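Local atomic coordinates of uncharacterized hth-type transcriptional regulator YYBR (Bacillus subtilis, PDB entry 4A5N), a protein that probably binds DNA as a redox-responsive transcriptional regulator of the MarR/DUF24 (HxlR) type, acting as an activator. Residues 31-36 with 96-101; 40-45 with 56-61; 68-73 with 84-89. The protein carries 1 engineered substitution. All coordinates share one frame; numbering follows the deposited sequence.

Interaction 1. Residues 31-36 with 96-101; sequences LFYHMI and IVLQMK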
loop_
_atom_site.group_PDB
_atom_site.type_symbol
_atom_site.label_atom_id
_atom_site.label_comp_id
_atom_site.label_asym_id
_atom_site.label_seq_id
_atom_site.Cartn_x
_atom_site.Cartn_y
_atom_site.Cartn_z
ATOM N N LEU B 31 -7.998 1.359 9.627
ATOM C CA LEU B 31 -9.097 0.518 10.124
ATOM C C LEU B 31 -8.522 -0.812 10.628
ATOM O O LEU B 31 -8.769 -1.216 11.749
ATOM C CB LEU B 31 -10.139 0.255 9.040
ATOM C CG LEU B 31 -10.871 1.538 8.610
ATOM C CD1 LEU B 31 -11.900 1.226 7.526
ATOM C CD2 LEU B 31 -11.468 2.184 9.845
ATOM N N PHE B 32 -7.718 -1.429 9.767
ATOM C CA PHE B 32 -7.021 -2.652 10.062
ATOM C C PHE B 32 -6.189 -2.563 11.330
ATOM O O PHE B 32 -6.300 -3.426 12.231
ATOM C CB PHE B 32 -6.128 -3.038 8.864
ATOM C CG PHE B 32 -5.459 -4.380 9.022
ATOM C CD1 PHE B 32 -4.432 -4.555 9.938
ATOM C CD2 PHE B 32 -5.883 -5.453 8.275
ATOM C CE1 PHE B 32 -3.831 -5.797 10.085
ATOM C CE2 PHE B 32 -5.318 -6.725 8.443
ATOM C CZ PHE B 32 -4.273 -6.873 9.325
ATOM N N TYR B 33 -5.330 -1.548 11.409
ATOM C CA TYR B 33 -4.455 -1.370 12.548
ATOM C C TYR B 33 -5.216 -1.372 13.871
ATOM O O TYR B 33 -4.800 -2.040 14.826
ATOM C CB TYR B 33 -3.587 -0.106 12.433
ATOM C CG TYR B 33 -2.709 0.095 13.630
ATOM C CD1 TYR B 33 -1.526 -0.626 13.789
ATOM C CD2 TYR B 33 -3.079 0.967 14.641
ATOM C CE1 TYR B 33 -0.721 -0.454 14.927
ATOM C CE2 TYR B 33 -2.293 1.136 15.770
ATOM C CZ TYR B 33 -1.120 0.434 15.907
ATOM O OH TYR B 33 -0.383 0.645 17.050
ATOM N N HIS B 34 -6.352 -0.688 13.887
ATOM C CA HIS B 34 -7.131 -0.518 15.095
ATOM C C HIS B 34 -7.910 -1.767 15.475
ATOM O O HIS B 34 -8.343 -1.909 16.602
ATOM C CB HIS B 34 -7.977 0.752 14.985
ATOM C CG HIS B 34 -7.152 2.034 15.175
ATOM N ND1 HIS B 34 -6.978 2.616 16.391
ATOM C CD2 HIS B 34 -6.429 2.823 14.262
ATOM C CE1 HIS B 34 -6.170 3.684 16.262
ATOM N NE2 HIS B 34 -5.836 3.810 14.964
ATOM N N MET B 35 -8.010 -2.720 14.568
ATOM C CA MET B 35 -8.579 -4.014 14.938
ATOM C C MET B 35 -7.539 -5.014 15.410
ATOM O O MET B 35 -7.920 -6.105 15.861
ATOM C CB MET B 35 -9.388 -4.615 13.811
ATOM C CG MET B 35 -10.738 -3.934 13.584
ATOM S SD MET B 35 -11.682 -4.563 12.166
ATOM C CE MET B 35 -10.958 -3.570 10.848
ATOM N N ILE B 36 -6.256 -4.670 15.321
ATOM C CA ILE B 36 -5.185 -5.599 15.736
ATOM C C ILE B 36 -5.365 -5.990 17.218
ATOM O O ILE B 36 -5.220 -7.164 17.586
ATOM C CB ILE B 36 -3.782 -4.993 15.473
ATOM C CG1 ILE B 36 -3.434 -4.973 13.979
ATOM C CG2 ILE B 36 -2.692 -5.746 16.231
ATOM C CD1 ILE B 36 -2.079 -4.393 13.691
ATOM N N ILE B 96 2.906 -7.166 7.746
ATOM C CA ILE B 96 3.087 -6.142 6.732
ATOM C C ILE B 96 2.547 -4.795 7.273
ATOM O O ILE B 96 3.238 -3.793 7.193
ATOM C CB ILE B 96 2.368 -6.497 5.417
ATOM C CG1 ILE B 96 3.173 -7.559 4.630
ATOM C CG2 ILE B 96 2.107 -5.208 4.606
ATOM C CD1 ILE B 96 2.405 -8.296 3.543
ATOM N N VAL B 97 1.343 -4.810 7.856
ATOM C CA VAL B 97 0.763 -3.557 8.423
ATOM C C VAL B 97 1.629 -2.986 9.545
ATOM O O VAL B 97 1.904 -1.789 9.557
ATOM C CB VAL B 97 -0.712 -3.708 8.825
ATOM C CG1 VAL B 97 -1.193 -2.484 9.593
ATOM C CG2 VAL B 97 -1.537 -3.897 7.585
ATOM N N LEU B 98 2.139 -3.834 10.440
ATOM C CA LEU B 98 3.018 -3.341 11.486
ATOM C C LEU B 98 4.346 -2.758 10.917
ATOM O O LEU B 98 4.785 -1.717 11.375
ATOM C CB LEU B 98 3.246 -4.389 12.581
ATOM C CG LEU B 98 2.051 -4.726 13.486
ATOM C CD1 LEU B 98 2.503 -5.729 14.545
ATOM C CD2 LEU B 98 1.432 -3.505 14.153
ATOM N N GLN B 99 4.916 -3.362 9.872
ATOM C CA GLN B 99 6.072 -2.789 9.209
ATOM C C GLN B 99 5.830 -1.421 8.622
ATOM O O GLN B 99 6.720 -0.538 8.754
ATOM C CB GLN B 99 6.597 -3.710 8.143
ATOM C CG GLN B 99 7.350 -4.867 8.761
ATOM C CD GLN B 99 7.749 -5.854 7.715
ATOM O OE1 GLN B 99 8.687 -5.624 6.938
ATOM N NE2 GLN B 99 7.016 -6.983 7.673
ATOM N N MET B 100 4.657 -1.237 8.026
ATOM C CA MET B 100 4.274 0.071 7.495
ATOM C C MET B 100 4.202 1.108 8.630
ATOM O O MET B 100 4.685 2.242 8.482
ATOM C CB MET B 100 2.959 -0.004 6.731
ATOM C CG MET B 100 3.056 -0.863 5.467
ATOM S SD MET B 100 1.641 -0.872 4.386
ATOM C CE MET B 100 0.231 -1.259 5.379
ATOM N N LYS B 101 3.594 0.734 9.746
ATOM C CA LYS B 101 3.535 1.618 10.908
ATOM C C LYS B 101 4.965 2.068 11.278
ATOM O O LYS B 101 5.259 3.277 11.378
ATOM C CB LYS B 101 2.885 0.923 12.142
ATOM C CG LYS B 101 2.894 1.833 13.370
ATOM C CD LYS B 101 2.422 1.170 14.654
ATOM C CE LYS B 101 2.512 2.095 15.873
ATOM N NZ LYS B 101 3.897 2.362 16.376
#
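V97 and Y33 bury the most surface where helix 28-35 passes across helix 94-115. The axes of the short pieces 31-35 and 96-101 run at 107° to each other and come no closer than 10.5 Å, so side chains bridge the gap between the two backbones. V97 directs its CB at the other helix and spreads its two methyls over neighbouring partners. CG2, anti to its own carbonyl carbon, lies over one face of the F32 ring, 4.1 Å from the ring centroid and 24° off the normal. This CH-pi contact is displaced toward the rim, on the CD1-CE1 side of the ring. The other methyl, CG1, touches F32 CD1 as well and comes within 4.4 Å of Y33 CB.

Y33 holds CG anti to the backbone N (chi1 178°), which carries its ring past V97 to L98 and K101. L98 crosses it at about a right angle, and L98 CD2 meets the edge of the ring 3.8 Å from Y33 CE1. The same methyl packs 3.7 Å from I36 CD1, so one leucine branch fits between two side chains of the facing segment. K101 crosses the tyrosine obliquely with its aliphatic part: K101 CD is 3.5 Å from Y33 CE1, and K101 CE is 3.4 Å from Y33 OH. The lysine chain bends only at its last torsion, where NZ forms a salt bridge with E105.

Helix 94-115 also packs against the second subunit, where I96 meets W103 of that subunit and M100 O accepts a hydrogen bond from its T19. The arrangement fits the winged helix-turn-helix fold of HxlR-type regulators, in which a long C-terminal helix serves the dimer interface while lying against the DNA-binding domain.

Interaction 2. Residues 40-45 with 56-61; sequences KRFNEF and MLTLQL. With BME (beta-mercaptoethanol), chain F.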
loop_
_atom_site.group_PDB
_atom_site.type_symbol
_atom_site.label_atom_id
_atom_site.label_comp_id
_atom_site.label_asym_id
_atom_site.label_seq_id
_atom_site.Cartn_x
_atom_site.Cartn_y
_atom_site.Cartn_z
ATOM N N LYS B 40 -13.991 -3.792 17.068
ATOM C CA LYS B 40 -14.380 -2.394 17.185
ATOM C C LYS B 40 -15.786 -2.168 16.640
ATOM O O LYS B 40 -16.200 -2.815 15.679
ATOM C CB LYS B 40 -13.399 -1.470 16.412
ATOM C CG LYS B 40 -11.945 -1.529 16.852
ATOM C CD LYS B 40 -11.785 -0.999 18.281
ATOM C CE LYS B 40 -10.343 -0.935 18.775
ATOM N NZ LYS B 40 -9.743 -2.298 18.967
ATOM N N ARG B 41 -16.513 -1.233 17.236
ATOM C CA ARG B 41 -17.812 -0.849 16.702
ATOM C C ARG B 41 -17.594 0.294 15.724
ATOM O O ARG B 41 -16.587 0.984 15.774
ATOM C CB ARG B 41 -18.792 -0.443 17.817
ATOM C CG ARG B 41 -18.924 -1.439 18.959
ATOM C CD ARG B 41 -19.857 -0.920 20.031
ATOM N NE ARG B 41 -19.331 0.276 20.708
ATOM C CZ ARG B 41 -18.410 0.232 21.656
ATOM N NH1 ARG B 41 -17.913 -0.930 22.050
ATOM N NH2 ARG B 41 -18.001 1.342 22.241
ATOM N N PHE B 42 -18.591 0.520 14.881
ATOM C CA PHE B 42 -18.563 1.530 13.836
ATOM C C PHE B 42 -18.238 2.910 14.400
ATOM O O PHE B 42 -17.350 3.584 13.904
ATOM C CB PHE B 42 -19.948 1.532 13.176
ATOM C CG PHE B 42 -20.052 2.315 11.912
ATOM C CD1 PHE B 42 -19.715 1.741 10.698
ATOM C CD2 PHE B 42 -20.610 3.608 11.919
ATOM C CE1 PHE B 42 -19.852 2.429 9.521
ATOM C CE2 PHE B 42 -20.759 4.300 10.735
ATOM C CZ PHE B 42 -20.370 3.719 9.532
ATOM N N ASN B 43 -18.919 3.288 15.466
ATOM C CA ASN B 43 -18.639 4.537 16.173
ATOM C C ASN B 43 -17.217 4.682 16.753
ATOM O O ASN B 43 -16.704 5.797 16.867
ATOM C CB ASN B 43 -19.704 4.785 17.249
ATOM C CG ASN B 43 -21.042 5.279 16.674
ATOM O OD1 ASN B 43 -22.038 5.378 17.397
ATOM N ND2 ASN B 43 -21.074 5.550 15.386
ATOM N N GLU B 44 -16.563 3.568 17.089
ATOM C CA GLU B 44 -15.185 3.644 17.555
ATOM C C GLU B 44 -14.262 4.045 16.409
ATOM O O GLU B 44 -13.309 4.786 16.627
ATOM C CB GLU B 44 -14.720 2.323 18.166
ATOM C CG GLU B 44 -15.508 1.936 19.399
ATOM C CD GLU B 44 -15.003 0.694 20.093
ATOM O OE1 GLU B 44 -15.337 -0.412 19.615
ATOM O OE2 GLU B 44 -14.300 0.825 21.139
ATOM N N PHE B 45 -14.551 3.531 15.215
ATOM C CA PHE B 45 -13.801 3.862 14.010
ATOM C C PHE B 45 -13.997 5.339 13.627
ATOM O O PHE B 45 -13.029 5.954 13.180
ATOM C CB PHE B 45 -14.229 3.036 12.816
ATOM C CG PHE B 45 -13.801 1.593 12.855
ATOM C CD1 PHE B 45 -12.473 1.235 13.048
ATOM C CD2 PHE B 45 -14.719 0.602 12.597
ATOM C CE1 PHE B 45 -12.106 -0.111 13.016
ATOM C CE2 PHE B 45 -14.354 -0.736 12.552
ATOM C CZ PHE B 45 -13.048 -1.077 12.752
ATOM N N MET B 56 -18.529 6.309 3.516
ATOM C CA MET B 56 -17.199 5.844 3.144
ATOM C C MET B 56 -16.682 4.791 4.147
ATOM O O MET B 56 -16.129 3.800 3.738
ATOM C CB MET B 56 -16.222 7.018 3.051
ATOM C CG MET B 56 -14.798 6.609 2.682
ATOM S SD MET B 56 -14.730 5.814 1.065
ATOM C CE MET B 56 -14.757 7.254 -0.005
ATOM N N LEU B 57 -16.878 5.012 5.442
ATOM C CA LEU B 57 -16.491 3.986 6.429
ATOM C C LEU B 57 -17.213 2.659 6.163
ATOM O O LEU B 57 -16.588 1.554 6.204
ATOM C CB LEU B 57 -16.768 4.504 7.847
ATOM C CG LEU B 57 -16.432 3.543 9.008
ATOM C CD1 LEU B 57 -14.942 3.190 8.958
ATOM C CD2 LEU B 57 -16.810 4.100 10.382
ATOM N N THR B 58 -18.522 2.735 5.906
ATOM C CA THR B 58 -19.297 1.524 5.642
ATOM C C THR B 58 -18.751 0.809 4.399
ATOM O O THR B 58 -18.634 -0.378 4.399
ATOM C CB THR B 58 -20.807 1.826 5.418
ATOM O OG1 THR B 58 -21.350 2.385 6.603
ATOM C CG2 THR B 58 -21.598 0.541 5.056
ATOM N N LEU B 59 -18.433 1.559 3.347
ATOM C CA LEU B 59 -17.937 1.004 2.083
ATOM C C LEU B 59 -16.582 0.359 2.271
ATOM O O LEU B 59 -16.372 -0.787 1.820
ATOM C CB LEU B 59 -17.870 2.089 1.004
ATOM C CG LEU B 59 -17.398 1.810 -0.436
ATOM C CD1 LEU B 59 -17.936 0.477 -0.978
ATOM C CD2 LEU B 59 -17.852 2.981 -1.317
ATOM N N GLN B 60 -15.672 1.065 2.960
ATOM C CA GLN B 60 -14.338 0.498 3.210
ATOM C C GLN B 60 -14.434 -0.791 4.018
ATOM O O GLN B 60 -13.722 -1.781 3.741
ATOM C CB GLN B 60 -13.412 1.499 3.946
ATOM C CG GLN B 60 -13.072 2.763 3.159
ATOM C CD GLN B 60 -12.245 2.482 1.922
ATOM O OE1 GLN B 60 -11.111 2.019 2.004
ATOM N NE2 GLN B 60 -12.836 2.703 0.772
ATOM N N LEU B 61 -15.298 -0.791 5.029
ATOM C CA LEU B 61 -15.459 -1.997 5.861
ATOM C C LEU B 61 -16.108 -3.156 5.065
ATOM O O LEU B 61 -15.753 -4.297 5.269
ATOM C CB LEU B 61 -16.247 -1.687 7.155
ATOM C CG LEU B 61 -15.538 -0.869 8.241
ATOM C CD1 LEU B 61 -16.542 -0.281 9.245
ATOM C CD2 LEU B 61 -14.461 -1.693 8.959
HETATM C C1 BME F . -21.614 4.068 20.078
HETATM C C2 BME F . -21.077 4.290 21.447
HETATM O O1 BME F . -21.222 2.733 19.697
HETATM S S2 BME F . -19.391 3.650 21.365
#
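The helix-turn-helix unit of this regulator brings helix 42-48 against helix 54-66, and an aromatic-aliphatic core fills the space between them. F42 and L57 form its centre, their side chains sliding past each other in opposite directions. With CG anti to the backbone N in both residues, L57 CD2 is set almost exactly above the middle of the F42 ring, 3.6 Å from the centroid and 12° off the normal, a well-centred CH-pi contact. The same methyl lies 3.7 Å from F45 CB, wedged between the two phenylalanines. T58 approaches the F42 ring obliquely, its OG1 3.3 Å from F42 CE1, while that hydroxyl hydrogen-bonds to Q54 O one turn earlier.

By comparison with related winged helix proteins, helix 54-66 is probably the one that reads DNA, and L57 and L61 lie on the side of it turned into the domain. One turn after L57, L61 meets F45 tip to tip, with L61 CD2 3.7 Å from F45 CE2; L61 CD1 also touches F42.

At the start of helix 42-48, R41 occupies the N-cap position. E44 reaches back to it, OE1 accepting from R41 N at 2.8 Å through its anti lone pair. That oxygen also lies above one face of the R41 guanidinium, a purely electrostatic pairing, whereas R41 NE donates to O1 of a beta-mercaptoethanol molecule, probably from the crystallisation liquor, at 3.3 Å.

Interaction 3. Residues 68-73 with 84-89; sequences GIVHRE and YSLTEF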
loop_
_atom_site.group_PDB
_atom_site.type_symbol
_atom_site.label_atom_id
_atom_site.label_comp_id
_atom_site.label_asym_id
_atom_site.label_seq_id
_atom_site.Cartn_x
_atom_site.Cartn_y
_atom_site.Cartn_z
ATOM N N GLY B 68 -12.562 -11.027 2.745
ATOM C CA GLY B 68 -12.294 -12.006 3.801
ATOM C C GLY B 68 -11.351 -11.595 4.916
ATOM O O GLY B 68 -10.917 -12.434 5.693
ATOM N N ILE B 69 -11.035 -10.309 4.992
ATOM C CA ILE B 69 -10.087 -9.740 5.977
ATOM C C ILE B 69 -10.737 -9.314 7.288
ATOM O O ILE B 69 -10.129 -9.376 8.384
ATOM C CB ILE B 69 -9.427 -8.477 5.378
ATOM C CG1 ILE B 69 -8.866 -8.763 3.968
ATOM C CG2 ILE B 69 -8.362 -7.902 6.323
ATOM C CD1 ILE B 69 -7.830 -9.871 3.887
ATOM N N VAL B 70 -11.997 -8.937 7.181
ATOM C CA VAL B 70 -12.780 -8.520 8.312
ATOM C C VAL B 70 -14.063 -9.327 8.451
ATOM O O VAL B 70 -14.700 -9.715 7.459
ATOM C CB VAL B 70 -13.073 -7.007 8.227
ATOM C CG1 VAL B 70 -14.145 -6.574 9.234
ATOM C CG2 VAL B 70 -11.781 -6.243 8.456
ATOM N N HIS B 71 -14.392 -9.627 9.711
ATOM C CA HIS B 71 -15.616 -10.277 10.088
ATOM C C HIS B 71 -16.527 -9.220 10.658
ATOM O O HIS B 71 -16.093 -8.368 11.481
ATOM C CB HIS B 71 -15.361 -11.403 11.116
ATOM C CG HIS B 71 -16.631 -12.054 11.617
ATOM N ND1 HIS B 71 -17.319 -12.976 10.899
ATOM C CD2 HIS B 71 -17.340 -11.866 12.784
ATOM C CE1 HIS B 71 -18.409 -13.357 11.583
ATOM N NE2 HIS B 71 -18.432 -12.675 12.738
ATOM N N ARG B 72 -17.767 -9.217 10.181
ATOM C CA ARG B 72 -18.825 -8.349 10.738
ATOM C C ARG B 72 -19.864 -9.206 11.494
ATOM O O ARG B 72 -20.667 -9.935 10.880
ATOM C CB ARG B 72 -19.506 -7.581 9.608
ATOM C CG ARG B 72 -20.560 -6.563 10.018
ATOM C CD ARG B 72 -21.162 -5.895 8.783
ATOM N NE ARG B 72 -21.959 -4.710 9.130
ATOM C CZ ARG B 72 -23.290 -4.669 9.281
ATOM N NH1 ARG B 72 -24.052 -5.730 9.077
ATOM N NH2 ARG B 72 -23.865 -3.523 9.623
ATOM N N GLU B 73 -19.829 -9.103 12.819
ATOM C CA GLU B 73 -20.721 -9.829 13.696
ATOM C C GLU B 73 -21.906 -8.938 14.060
ATOM O O GLU B 73 -21.720 -7.883 14.664
ATOM C CB GLU B 73 -19.971 -10.247 14.973
ATOM C CG GLU B 73 -20.758 -11.148 15.930
ATOM C CD GLU B 73 -21.096 -12.527 15.349
ATOM O OE1 GLU B 73 -20.324 -13.065 14.532
ATOM O OE2 GLU B 73 -22.147 -13.085 15.723
ATOM N N TYR B 84 -16.777 -5.336 14.294
ATOM C CA TYR B 84 -15.824 -5.601 13.222
ATOM C C TYR B 84 -14.507 -6.115 13.820
ATOM O O TYR B 84 -13.959 -5.506 14.755
ATOM C CB TYR B 84 -15.550 -4.314 12.451
ATOM C CG TYR B 84 -16.778 -3.772 11.817
ATOM C CD1 TYR B 84 -17.167 -4.188 10.551
ATOM C CD2 TYR B 84 -17.571 -2.850 12.486
ATOM C CE1 TYR B 84 -18.330 -3.704 9.972
ATOM C CE2 TYR B 84 -18.734 -2.351 11.908
ATOM C CZ TYR B 84 -19.103 -2.794 10.649
ATOM O OH TYR B 84 -20.240 -2.311 10.034
ATOM N N SER B 85 -14.001 -7.213 13.267
ATOM C CA SER B 85 -12.761 -7.801 13.740
ATOM C C SER B 85 -11.972 -8.343 12.588
ATOM O O SER B 85 -12.519 -8.493 11.457
ATOM C CB SER B 85 -13.085 -8.917 14.713
ATOM O OG SER B 85 -14.023 -9.827 14.154
ATOM N N LEU B 86 -10.709 -8.685 12.853
ATOM C CA LEU B 86 -9.887 -9.316 11.853
ATOM C C LEU B 86 -10.207 -10.799 11.852
ATOM O O LEU B 86 -10.360 -11.414 12.867
ATOM C CB LEU B 86 -8.397 -9.100 12.104
ATOM C CG LEU B 86 -7.835 -7.694 12.156
ATOM C CD1 LEU B 86 -6.332 -7.758 12.418
ATOM C CD2 LEU B 86 -8.158 -6.979 10.833
ATOM N N THR B 87 -10.310 -11.362 10.679
ATOM C CA THR B 87 -10.413 -12.795 10.520
ATOM C C THR B 87 -9.000 -13.358 10.682
ATOM O O THR B 87 -8.008 -12.612 10.602
ATOM C CB THR B 87 -10.940 -13.129 9.116
ATOM O OG1 THR B 87 -10.011 -12.674 8.122
ATOM C CG2 THR B 87 -12.327 -12.487 8.880
ATOM N N GLU B 88 -8.891 -14.661 10.870
ATOM C CA GLU B 88 -7.601 -15.314 10.825
ATOM C C GLU B 88 -6.835 -15.026 9.516
ATOM O O GLU B 88 -5.644 -14.801 9.537
ATOM C CB GLU B 88 -7.746 -16.829 11.077
ATOM C CG GLU B 88 -8.102 -17.143 12.531
ATOM C CD GLU B 88 -7.273 -16.335 13.554
ATOM O OE1 GLU B 88 -6.020 -16.483 13.589
ATOM O OE2 GLU B 88 -7.873 -15.516 14.309
ATOM N N PHE B 89 -7.531 -15.003 8.392
ATOM C CA PHE B 89 -6.928 -14.675 7.123
ATOM C C PHE B 89 -6.424 -13.215 7.157
ATOM O O PHE B 89 -5.273 -12.899 6.821
ATOM C CB PHE B 89 -7.979 -14.830 6.045
ATOM C CG PHE B 89 -7.476 -14.568 4.669
ATOM C CD1 PHE B 89 -6.352 -15.232 4.177
ATOM C CD2 PHE B 89 -8.121 -13.656 3.845
ATOM C CE1 PHE B 89 -5.883 -14.989 2.891
ATOM C CE2 PHE B 89 -7.660 -13.424 2.555
ATOM C CZ PHE B 89 -6.548 -14.086 2.074
HETATM O O HOH W 1 -16.432 -9.229 14.794
HETATM O O HOH W 2 -22.266 -1.031 10.932
#
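R72 leaves strand 70-75 with CG anti to the backbone N and runs extended to NE, beside Y84 of the antiparallel strand 81-86. Its CB is 4.1 Å from Y84 CE1, CG closes to 3.6 Å from the same carbon, and CD packs against both Y84 CE1 and Y84 OH. NE then donates to Y84 OH at 3.1 Å, with an N-H...O angle of 164°. The phenol oxygen lies in the guanidinium plane, although the two planar groups are turned 58° apart. At the tip, NH2 donates to a water that also hydrogen-bonds to Y84 OH.

R72 and Y84 are a non-hydrogen-bonded pair of the hairpin, the wing of the winged helix fold; the adjacent H71 and S85 are joined by two backbone bonds. Beyond the last bridge, T87 N donates to I69 O from above the carbonyl plane, and T87 OG1 donates to a lone pair of G68 O at 2.6 Å. The same hydroxyl caps G90 N, tying the Schellman turn at G68 to the start of helix 88-91. With the arginine charge held against it in plane, the Y84 hydroxyl is probably polarised and, if anything, its pKa somewhat lowered.

The three contacts lie 13 to 15 Å apart, centre to centre, around one small winged helix domain. Along the chain, interaction 1 opens first and closes last; between its segments, interaction 2 closes the helix-turn-helix and interaction 3 then forms the hairpin. Helix 28-35, one side of interaction 1, also packs on the other two: L31 on F45 and L57 of interaction 2, F32 and M35 on L86 of interaction 3. Y84 joins the hairpin to interaction 2, its O probably accepting a hydrogen bond from K40 N and its ring touching L61. The contacts thus give a route from the dimer-forming helix 94-115 through helix 28-35 to L57 and L61 of helix 54-66, the helix that probably reads DNA.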